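Local coordinates for endo-beta-mannanase (Opitutaceae bacterium TAV5, PDB 7BOB), which probably hydrolyses beta-1,4-linked mannosides as an exo-acting mannosidase of glycoside hydrolase family 5, active in the hindgut of a wood-feeding termite, at residues A[197-201]-A[246-250]; A[238-242]-A[264-268]; A[390-394]-A[404-410]. One frame throughout, in Å; residues are numbered along the deposited sequence.

Contact 1 (A[197-201]-A[246-250]); sequences HQQVI and NWHPV
This is a buried contact between a short helical turn and a loop in the (beta/alpha)8 barrel, joining the turn after the fifth strand (191-192) to the loop after the sixth (237-241). In 197-201, Val200 N and Ile201 N both reach His197 O, at 2.8 and 3.2 Å, and this folds a single turn; 246-250 has an irregular backbone that extends at His248 (phi/psi -137/155). The backbones come nearest at Ile201 and Pro249, whose CA atoms lie 7.1 Å apart. The polar link is one nearly straight hydrogen bond, from His197 NE2 to Trp247 O at 2.8 Å and 168°, for which chi1 of His197 is p (67°). Trp247 thus takes part through its carbonyl, while its indole leads away. The His197 and His248 rings meet obliquely, centroids 4.9 Å apart and planes at 47°, with His197 CD2 3.7 Å from His248 ND1. Ile201, with chi1 p, sets CG2 3.7 Å from Pro249 CD. The His248 ring is held further by hydrogen bonds to Tyr267 OH and Tyr242 O. Around the pair, helix 258-272 offers Tyr267 to Ile201 and Pro249, strand 237-241 brings Met239 against His197, and helix 406-422 covers Ile201 and Pro249 with Ser410.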
loop_
_atom_site.group_PDB
_atom_site.type_symbol
_atom_site.label_atom_id
_atom_site.label_comp_id
_atom_site.label_asym_id
_atom_site.label_seq_id
_atom_site.Cartn_x
_atom_site.Cartn_y
_atom_site.Cartn_z
ATOM N N HIS A 197 1.880 21.067 -11.160
ATOM C CA HIS A 197 1.950 19.997 -12.148
ATOM C C HIS A 197 1.234 18.725 -11.702
ATOM O O HIS A 197 1.044 17.823 -12.525
ATOM C CB HIS A 197 3.416 19.717 -12.509
ATOM C CG HIS A 197 4.223 19.127 -11.392
ATOM N ND1 HIS A 197 4.294 19.696 -10.136
ATOM C CD2 HIS A 197 5.002 18.016 -11.347
ATOM C CE1 HIS A 197 5.065 18.950 -9.360
ATOM N NE2 HIS A 197 5.507 17.924 -10.068
ATOM N N GLN A 198 0.783 18.641 -10.450
ATOM C CA GLN A 198 0.003 17.472 -10.075
ATOM C C GLN A 198 -1.326 17.400 -10.806
ATOM O O GLN A 198 -1.950 16.333 -10.802
ATOM C CB GLN A 198 -0.198 17.434 -8.569
ATOM C CG GLN A 198 1.130 17.458 -7.865
ATOM C CD GLN A 198 1.100 16.719 -6.592
ATOM O OE1 GLN A 198 0.798 15.536 -6.573
ATOM N NE2 GLN A 198 1.363 17.419 -5.484
ATOM N N GLN A 199 -1.752 18.484 -11.462
ATOM C CA GLN A 199 -2.850 18.370 -12.411
ATOM C C GLN A 199 -2.557 17.320 -13.475
ATOM O O GLN A 199 -3.489 16.676 -13.977
ATOM C CB GLN A 199 -3.112 19.708 -13.107
ATOM C CG GLN A 199 -3.517 20.854 -12.210
ATOM C CD GLN A 199 -3.566 22.159 -12.988
ATOM O OE1 GLN A 199 -4.593 22.502 -13.579
ATOM N NE2 GLN A 199 -2.445 22.861 -13.031
ATOM N N VAL A 200 -1.283 17.157 -13.851
ATOM C CA VAL A 200 -0.884 16.224 -14.909
ATOM C C VAL A 200 -0.492 14.859 -14.348
ATOM O O VAL A 200 -0.875 13.822 -14.891
ATOM C CB VAL A 200 0.279 16.815 -15.733
ATOM C CG1 VAL A 200 0.684 15.838 -16.828
ATOM C CG2 VAL A 200 -0.108 18.170 -16.342
ATOM N N ILE A 201 0.302 14.834 -13.273
ATOM C CA ILE A 201 0.931 13.600 -12.814
ATOM C C ILE A 201 0.159 12.883 -11.699
ATOM O O ILE A 201 0.558 11.773 -11.315
ATOM C CB ILE A 201 2.382 13.866 -12.358
ATOM C CG1 ILE A 201 2.387 14.696 -11.065
ATOM C CG2 ILE A 201 3.212 14.555 -13.504
ATOM C CD1 ILE A 201 3.674 14.592 -10.272
ATOM N N ASN A 246 13.192 14.357 -7.655
ATOM C CA ASN A 246 12.131 13.477 -7.158
ATOM C C ASN A 246 10.777 14.179 -7.001
ATOM O O ASN A 246 9.854 13.581 -6.442
ATOM C CB ASN A 246 12.549 12.774 -5.852
ATOM C CG ASN A 246 12.838 13.736 -4.738
ATOM O OD1 ASN A 246 12.647 14.933 -4.888
ATOM N ND2 ASN A 246 13.309 13.223 -3.608
ATOM N N TRP A 247 10.612 15.396 -7.526
ATOM C CA TRP A 247 9.289 16.006 -7.601
ATOM C C TRP A 247 8.513 15.595 -8.851
ATOM O O TRP A 247 7.449 16.158 -9.114
ATOM C CB TRP A 247 9.385 17.542 -7.540
ATOM C CG TRP A 247 9.901 18.041 -6.211
ATOM C CD1 TRP A 247 10.404 17.278 -5.193
ATOM C CD2 TRP A 247 9.986 19.395 -5.769
ATOM N NE1 TRP A 247 10.796 18.075 -4.147
ATOM C CE2 TRP A 247 10.549 19.378 -4.472
ATOM C CE3 TRP A 247 9.666 20.624 -6.350
ATOM C CZ2 TRP A 247 10.778 20.539 -3.742
ATOM C CZ3 TRP A 247 9.877 21.781 -5.612
ATOM C CH2 TRP A 247 10.436 21.732 -4.330
ATOM N N HIS A 248 9.013 14.636 -9.622
ATOM C CA HIS A 248 8.394 14.254 -10.884
ATOM C C HIS A 248 8.374 12.736 -11.000
ATOM O O HIS A 248 9.221 12.058 -10.406
ATOM C CB HIS A 248 9.160 14.857 -12.070
ATOM C CG HIS A 248 9.317 16.339 -11.963
ATOM N ND1 HIS A 248 8.392 17.220 -12.483
ATOM C CD2 HIS A 248 10.249 17.091 -11.337
ATOM C CE1 HIS A 248 8.760 18.457 -12.203
ATOM N NE2 HIS A 248 9.882 18.409 -11.509
ATOM N N PRO A 249 7.436 12.175 -11.771
ATOM C CA PRO A 249 7.337 10.714 -11.859
ATOM C C PRO A 249 8.428 10.068 -12.708
ATOM O O PRO A 249 8.537 8.836 -12.690
ATOM C CB PRO A 249 5.953 10.499 -12.476
ATOM C CG PRO A 249 5.771 11.695 -13.345
ATOM C CD PRO A 249 6.386 12.841 -12.564
ATOM N N VAL A 250 9.197 10.844 -13.473
ATOM C CA VAL A 250 10.403 10.375 -14.149
ATOM C C VAL A 250 11.574 11.154 -13.573
ATOM O O VAL A 250 11.545 12.386 -13.544
ATOM C CB VAL A 250 10.325 10.570 -15.673
ATOM C CG1 VAL A 250 11.575 9.996 -16.337
ATOM C CG2 VAL A 250 9.060 9.935 -16.229
#

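Contact 2 (A[238-242]-A[264-268]); sequences TMHGY and LPFYV
Strand 238-241 and helix segment 264-268 run nearly antiparallel, at 165° between their N-to-C directions with 8.6 Å between axes, the strand-against-helix packing of a beta-alpha-beta unit in a (beta/alpha)8 barrel. Two places fix the register: Gly241 to Leu264, CA atoms 5.6 Å apart, and Met239 to Val268, 6.4 Å. The helix is kinked at Pro265, whose N makes no bond to the preceding turn, and it continues with Val268 N bonded to Leu264 O at 2.9 Å.

Apolar packing dominates. Met239 points toward the helix with chi1 t, chi2 p and chi3 p; its CG lies 4.1 Å from both Leu264 CD1 and Val268 CG2, and its SD 3.6 Å from Tyr267 CB. Leu264 (chi1 t, chi2 p) presses CD1 to 3.4 Å from Gly241 CA and 3.9 Å from His240 C. An ideal CB on Gly241 would stand 2.1 Å from Leu264 CD1, a clash, so the missing side chain lets the leucine sit against the strand backbone.

The second kind is Met-aromatic: Met239 SD is 5.2 Å from the Tyr267 ring centroid, 49° off the normal, an oblique approach.

His240 and Tyr242 point away from the helix and hydrogen-bond Glu156 and Glu281, a placement consistent with the family 5 active site at the C-terminal ends of the barrel strands. Strand 277-282 pairs with Met239 and Gly241, helix 292-309 packs on Leu264 and Val268, and helix 406-422 touches Tyr267.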
loop_
_atom_site.group_PDB
_atom_site.type_symbol
_atom_site.label_atom_id
_atom_site.label_comp_id
_atom_site.label_asym_id
_atom_site.label_seq_id
_atom_site.Cartn_x
_atom_site.Cartn_y
_atom_site.Cartn_z
ATOM N N THR A 238 -3.113 27.351 -14.452
ATOM C CA THR A 238 -1.744 27.650 -14.049
ATOM C C THR A 238 -0.870 26.393 -14.080
ATOM O O THR A 238 -1.358 25.261 -14.014
ATOM C CB THR A 238 -1.691 28.268 -12.645
ATOM O OG1 THR A 238 -2.137 27.297 -11.700
ATOM C CG2 THR A 238 -2.570 29.511 -12.556
ATOM N N MET A 239 0.444 26.616 -14.182
ATOM C CA MET A 239 1.446 25.564 -14.092
ATOM C C MET A 239 2.589 26.072 -13.226
ATOM O O MET A 239 2.947 27.256 -13.282
ATOM C CB MET A 239 1.960 25.150 -15.477
ATOM C CG MET A 239 2.842 23.898 -15.479
ATOM S SD MET A 239 2.077 22.574 -14.492
ATOM C CE MET A 239 0.546 22.287 -15.397
ATOM N N HIS A 240 3.090 25.195 -12.370
ATOM C CA HIS A 240 4.246 25.420 -11.512
ATOM C C HIS A 240 5.268 24.342 -11.821
ATOM O O HIS A 240 4.902 23.182 -12.021
ATOM C CB HIS A 240 3.906 25.297 -10.018
ATOM C CG HIS A 240 2.889 26.275 -9.523
ATOM N ND1 HIS A 240 2.483 26.308 -8.204
ATOM C CD2 HIS A 240 2.203 27.256 -10.154
ATOM C CE1 HIS A 240 1.584 27.265 -8.044
ATOM N NE2 HIS A 240 1.396 27.856 -9.212
ATOM N N GLY A 241 6.542 24.688 -11.798
ATOM C CA GLY A 241 7.483 23.624 -12.057
ATOM C C GLY A 241 8.890 23.952 -11.643
ATOM O O GLY A 241 9.342 25.100 -11.762
ATOM N N TYR A 242 9.571 22.938 -11.137
ATOM C CA TYR A 242 10.920 23.037 -10.614
ATOM C C TYR A 242 11.722 21.835 -11.084
ATOM O O TYR A 242 11.146 20.798 -11.431
ATOM C CB TYR A 242 10.889 23.088 -9.088
ATOM C CG TYR A 242 10.041 24.200 -8.555
ATOM C CD1 TYR A 242 8.664 24.039 -8.372
ATOM C CD2 TYR A 242 10.621 25.424 -8.229
ATOM C CE1 TYR A 242 7.876 25.118 -7.856
ATOM C CE2 TYR A 242 9.858 26.469 -7.723
ATOM C CZ TYR A 242 8.491 26.316 -7.533
ATOM O OH TYR A 242 7.763 27.385 -7.022
ATOM N N LEU A 264 9.006 21.088 -17.502
ATOM C CA LEU A 264 8.092 22.228 -17.408
ATOM C C LEU A 264 7.445 22.556 -18.758
ATOM O O LEU A 264 6.206 22.668 -18.810
ATOM C CB LEU A 264 8.847 23.399 -16.776
ATOM C CG LEU A 264 8.090 24.601 -16.215
ATOM C CD1 LEU A 264 6.946 24.141 -15.352
ATOM C CD2 LEU A 264 9.044 25.508 -15.421
ATOM N N PRO A 265 8.173 22.628 -19.882
ATOM C CA PRO A 265 7.474 22.831 -21.169
ATOM C C PRO A 265 6.462 21.749 -21.475
ATOM O O PRO A 265 5.406 22.038 -22.054
ATOM C CB PRO A 265 8.613 22.832 -22.204
ATOM C CG PRO A 265 9.822 23.221 -21.422
ATOM C CD PRO A 265 9.637 22.610 -20.060
ATOM N N PHE A 266 6.757 20.501 -21.107
ATOM C CA PHE A 266 5.788 19.430 -21.311
ATOM C C PHE A 266 4.521 19.669 -20.499
ATOM O O PHE A 266 3.405 19.517 -21.016
ATOM C CB PHE A 266 6.411 18.085 -20.957
ATOM C CG PHE A 266 5.404 16.997 -20.782
ATOM C CD1 PHE A 266 4.905 16.303 -21.889
ATOM C CD2 PHE A 266 4.930 16.669 -19.512
ATOM C CE1 PHE A 266 3.956 15.295 -21.722
ATOM C CE2 PHE A 266 3.985 15.645 -19.340
ATOM C CZ PHE A 266 3.501 14.962 -20.450
ATOM N N TYR A 267 4.672 20.025 -19.216
ATOM C CA TYR A 267 3.499 20.331 -18.385
ATOM C C TYR A 267 2.700 21.493 -18.964
ATOM O O TYR A 267 1.460 21.462 -18.973
ATOM C CB TYR A 267 3.920 20.674 -16.955
ATOM C CG TYR A 267 4.547 19.522 -16.200
ATOM C CD1 TYR A 267 3.992 18.256 -16.246
ATOM C CD2 TYR A 267 5.684 19.714 -15.424
ATOM C CE1 TYR A 267 4.566 17.209 -15.554
ATOM C CE2 TYR A 267 6.255 18.670 -14.717
ATOM C CZ TYR A 267 5.694 17.433 -14.791
ATOM O OH TYR A 267 6.278 16.405 -14.114
ATOM N N VAL A 268 3.398 22.539 -19.426
ATOM C CA VAL A 268 2.719 23.687 -20.024
ATOM C C VAL A 268 1.962 23.256 -21.274
ATOM O O VAL A 268 0.802 23.639 -21.474
ATOM C CB VAL A 268 3.732 24.813 -20.320
ATOM C CG1 VAL A 268 3.081 25.972 -21.119
ATOM C CG2 VAL A 268 4.332 25.327 -19.019
#

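Contact 3 (A[390-394]-A[404-410]); sequences PRHYY and NEPRETS
Tyr393 overlaps the first turn of helix 406-422 with its ring, CE1 lying 3.7 Å from Pro406 CB and CE2 3.7 Å from Thr409 CG2. The setting is a beta-alpha-beta crossover of the second, mixed-sheet domain: 390-394 opens the loop that leaves strand 385-389. Segment 404-410 brings the chain into the helix before it returns to the parallel neighbouring strand 427-431. The CA-to-CB bond of Tyr393 points away from the helix, and chi1 t (-171°) swings the ring back so that OH comes 3.7 Å from Ser410 CB. Its hydroxyl is hydrogen-bonded to Val200 O of the barrel domain, and that of Tyr394 to Gln199 O.

The backbones come closest at Tyr393 with Asn404 and Tyr394 with Glu405, CA pairs 5.6 and 5.7 Å apart. Glu405 occupies the N-cap position, and the helix is established by Thr409 N to Glu405 O and Ser410 N to Pro406 O, both 2.8 Å. Pro406, at phi -51°, also meets the second tyrosine, its CG 3.6 Å from Tyr394 CD1, and its CD is 3.4 Å from Tyr393 O.

Polar links tie the loop to the entry of the helix. Asn404, with chi1 m, donates through ND2 to His392 O at 3.2 Å and 150°; the same ND2 is 3.5 Å from Pro390 CB and also bonds to Phe451 O. A water completes the contact, donating to Tyr393 O at 2.7 Å while lying 2.8 Å from Thr409 OG1.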
loop_
_atom_site.group_PDB
_atom_site.type_symbol
_atom_site.label_atom_id
_atom_site.label_comp_id
_atom_site.label_asym_id
_atom_site.label_seq_id
_atom_site.Cartn_x
_atom_site.Cartn_y
_atom_site.Cartn_z
ATOM N N PRO A 390 -5.403 10.525 -23.548
ATOM C CA PRO A 390 -6.590 9.658 -23.673
ATOM C C PRO A 390 -7.875 10.364 -23.246
ATOM O O PRO A 390 -7.860 11.286 -22.425
ATOM C CB PRO A 390 -6.269 8.475 -22.744
ATOM C CG PRO A 390 -5.258 9.010 -21.763
ATOM C CD PRO A 390 -4.449 10.041 -22.536
ATOM N N ARG A 391 -9.007 9.891 -23.793
ATOM C CA ARG A 391 -10.297 10.516 -23.488
ATOM C C ARG A 391 -10.614 10.487 -21.990
ATOM O O ARG A 391 -11.177 11.440 -21.455
ATOM C CB ARG A 391 -11.424 9.850 -24.281
ATOM C CG ARG A 391 -12.833 10.224 -23.793
ATOM C CD ARG A 391 -13.938 9.614 -24.650
ATOM N NE ARG A 391 -13.939 10.183 -25.990
ATOM C CZ ARG A 391 -14.582 11.300 -26.322
ATOM N NH1 ARG A 391 -15.300 11.956 -25.413
ATOM N NH2 ARG A 391 -14.517 11.760 -27.566
ATOM N N HIS A 392 -10.294 9.403 -21.302
ATOM C CA HIS A 392 -10.507 9.322 -19.859
ATOM C C HIS A 392 -9.137 9.224 -19.207
ATOM O O HIS A 392 -8.465 8.189 -19.293
ATOM C CB HIS A 392 -11.391 8.134 -19.483
ATOM C CG HIS A 392 -12.631 8.022 -20.317
ATOM N ND1 HIS A 392 -13.785 8.725 -20.032
ATOM C CD2 HIS A 392 -12.893 7.302 -21.437
ATOM C CE1 HIS A 392 -14.706 8.434 -20.934
ATOM N NE2 HIS A 392 -14.190 7.578 -21.801
ATOM N N TYR A 393 -8.726 10.310 -18.576
ATOM C CA TYR A 393 -7.385 10.473 -18.046
ATOM C C TYR A 393 -7.315 10.229 -16.542
ATOM O O TYR A 393 -6.341 9.639 -16.059
ATOM C CB TYR A 393 -6.879 11.881 -18.395
ATOM C CG TYR A 393 -5.415 12.137 -18.094
ATOM C CD1 TYR A 393 -4.994 12.521 -16.814
ATOM C CD2 TYR A 393 -4.453 12.026 -19.096
ATOM C CE1 TYR A 393 -3.644 12.776 -16.550
ATOM C CE2 TYR A 393 -3.107 12.271 -18.848
ATOM C CZ TYR A 393 -2.703 12.635 -17.583
ATOM O OH TYR A 393 -1.356 12.857 -17.357
ATOM N N TYR A 394 -8.334 10.636 -15.791
ATOM C CA TYR A 394 -8.318 10.539 -14.340
ATOM C C TYR A 394 -9.187 9.373 -13.911
ATOM O O TYR A 394 -10.270 9.159 -14.462
ATOM C CB TYR A 394 -8.806 11.849 -13.701
ATOM C CG TYR A 394 -7.980 13.045 -14.139
ATOM C CD1 TYR A 394 -6.831 13.414 -13.438
ATOM C CD2 TYR A 394 -8.337 13.798 -15.255
ATOM C CE1 TYR A 394 -6.059 14.499 -13.831
ATOM C CE2 TYR A 394 -7.567 14.894 -15.666
ATOM C CZ TYR A 394 -6.435 15.232 -14.951
ATOM O OH TYR A 394 -5.660 16.289 -15.351
ATOM N N ASN A 404 -6.782 4.181 -17.303
ATOM C CA ASN A 404 -5.705 5.166 -17.271
ATOM C C ASN A 404 -5.605 5.839 -15.901
ATOM O O ASN A 404 -6.612 6.140 -15.257
ATOM C CB ASN A 404 -5.909 6.210 -18.369
ATOM C CG ASN A 404 -5.782 5.610 -19.765
ATOM O OD1 ASN A 404 -4.781 4.959 -20.091
ATOM N ND2 ASN A 404 -6.805 5.807 -20.587
ATOM N N GLU A 405 -4.368 6.058 -15.450
ATOM C CA GLU A 405 -4.076 6.731 -14.189
ATOM C C GLU A 405 -3.010 7.789 -14.445
ATOM O O GLU A 405 -1.989 7.495 -15.097
ATOM C CB GLU A 405 -3.596 5.754 -13.119
ATOM C CG GLU A 405 -4.564 4.653 -12.913
ATOM C CD GLU A 405 -4.245 3.817 -11.702
ATOM O OE1 GLU A 405 -3.277 4.144 -10.974
ATOM O OE2 GLU A 405 -4.976 2.826 -11.490
ATOM N N PRO A 406 -3.200 9.015 -13.939
ATOM C CA PRO A 406 -2.268 10.112 -14.281
ATOM C C PRO A 406 -0.799 9.789 -14.082
ATOM O O PRO A 406 0.000 10.125 -14.945
ATOM C CB PRO A 406 -2.724 11.262 -13.356
ATOM C CG PRO A 406 -4.202 11.027 -13.170
ATOM C CD PRO A 406 -4.422 9.496 -13.270
ATOM N N ARG A 407 -0.405 9.200 -12.949
ATOM C CA ARG A 407 1.017 8.953 -12.736
ATOM C C ARG A 407 1.574 7.999 -13.790
ATOM O O ARG A 407 2.692 8.188 -14.290
ATOM C CB ARG A 407 1.253 8.391 -11.342
ATOM C CG ARG A 407 2.698 8.474 -10.940
ATOM C CD ARG A 407 2.919 7.940 -9.524
ATOM N NE ARG A 407 4.345 7.795 -9.252
ATOM C CZ ARG A 407 5.180 8.805 -9.006
ATOM N NH1 ARG A 407 4.757 10.082 -8.974
ATOM N NH2 ARG A 407 6.463 8.537 -8.794
ATOM N N GLU A 408 0.796 6.980 -14.153
ATOM C CA GLU A 408 1.235 6.014 -15.154
ATOM C C GLU A 408 1.260 6.635 -16.541
ATOM O O GLU A 408 2.229 6.460 -17.298
ATOM C CB GLU A 408 0.311 4.801 -15.150
ATOM C CG GLU A 408 0.532 3.860 -13.963
ATOM C CD GLU A 408 1.946 3.288 -13.925
ATOM O OE1 GLU A 408 2.620 3.223 -14.991
ATOM O OE2 GLU A 408 2.382 2.894 -12.822
ATOM N N THR A 409 0.180 7.334 -16.911
ATOM C CA THR A 409 0.141 7.942 -18.232
ATOM C C THR A 409 1.241 8.975 -18.369
ATOM O O THR A 409 1.970 8.995 -19.372
ATOM C CB THR A 409 -1.223 8.573 -18.471
ATOM O OG1 THR A 409 -2.231 7.566 -18.336
ATOM C CG2 THR A 409 -1.307 9.250 -19.869
ATOM N N SER A 410 1.410 9.811 -17.343
ATOM C CA SER A 410 2.325 10.938 -17.465
ATOM C C SER A 410 3.779 10.487 -17.486
ATOM O O SER A 410 4.610 11.147 -18.112
ATOM C CB SER A 410 2.090 11.939 -16.336
ATOM O OG SER A 410 2.559 11.443 -15.099
HETATM O O HOH W 1 -3.948 9.475 -17.228
#

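Contacts 1 and 2 belong to the barrel domain, their centres about 10 Å apart, and their segments alternate along the chain, so strand 237-241, its following loop and helix 258-272 knit together with the turn after strand 191-192. His248 joins them, with NE2 2.7 Å from Tyr242 O and ND1 2.8 Å from Tyr267 OH. Contact 3 comes later in the chain, in the mixed-sheet domain, its centre about 12 Å from that of contact 1 and 17 Å from that of contact 2, which it does not touch. Contact 1 therefore stands between them: Tyr394 OH reaches Gln199 O at 2.6 Å and Tyr393 OH reaches Val200 O at 2.7 Å, fastening the second domain to the barrel.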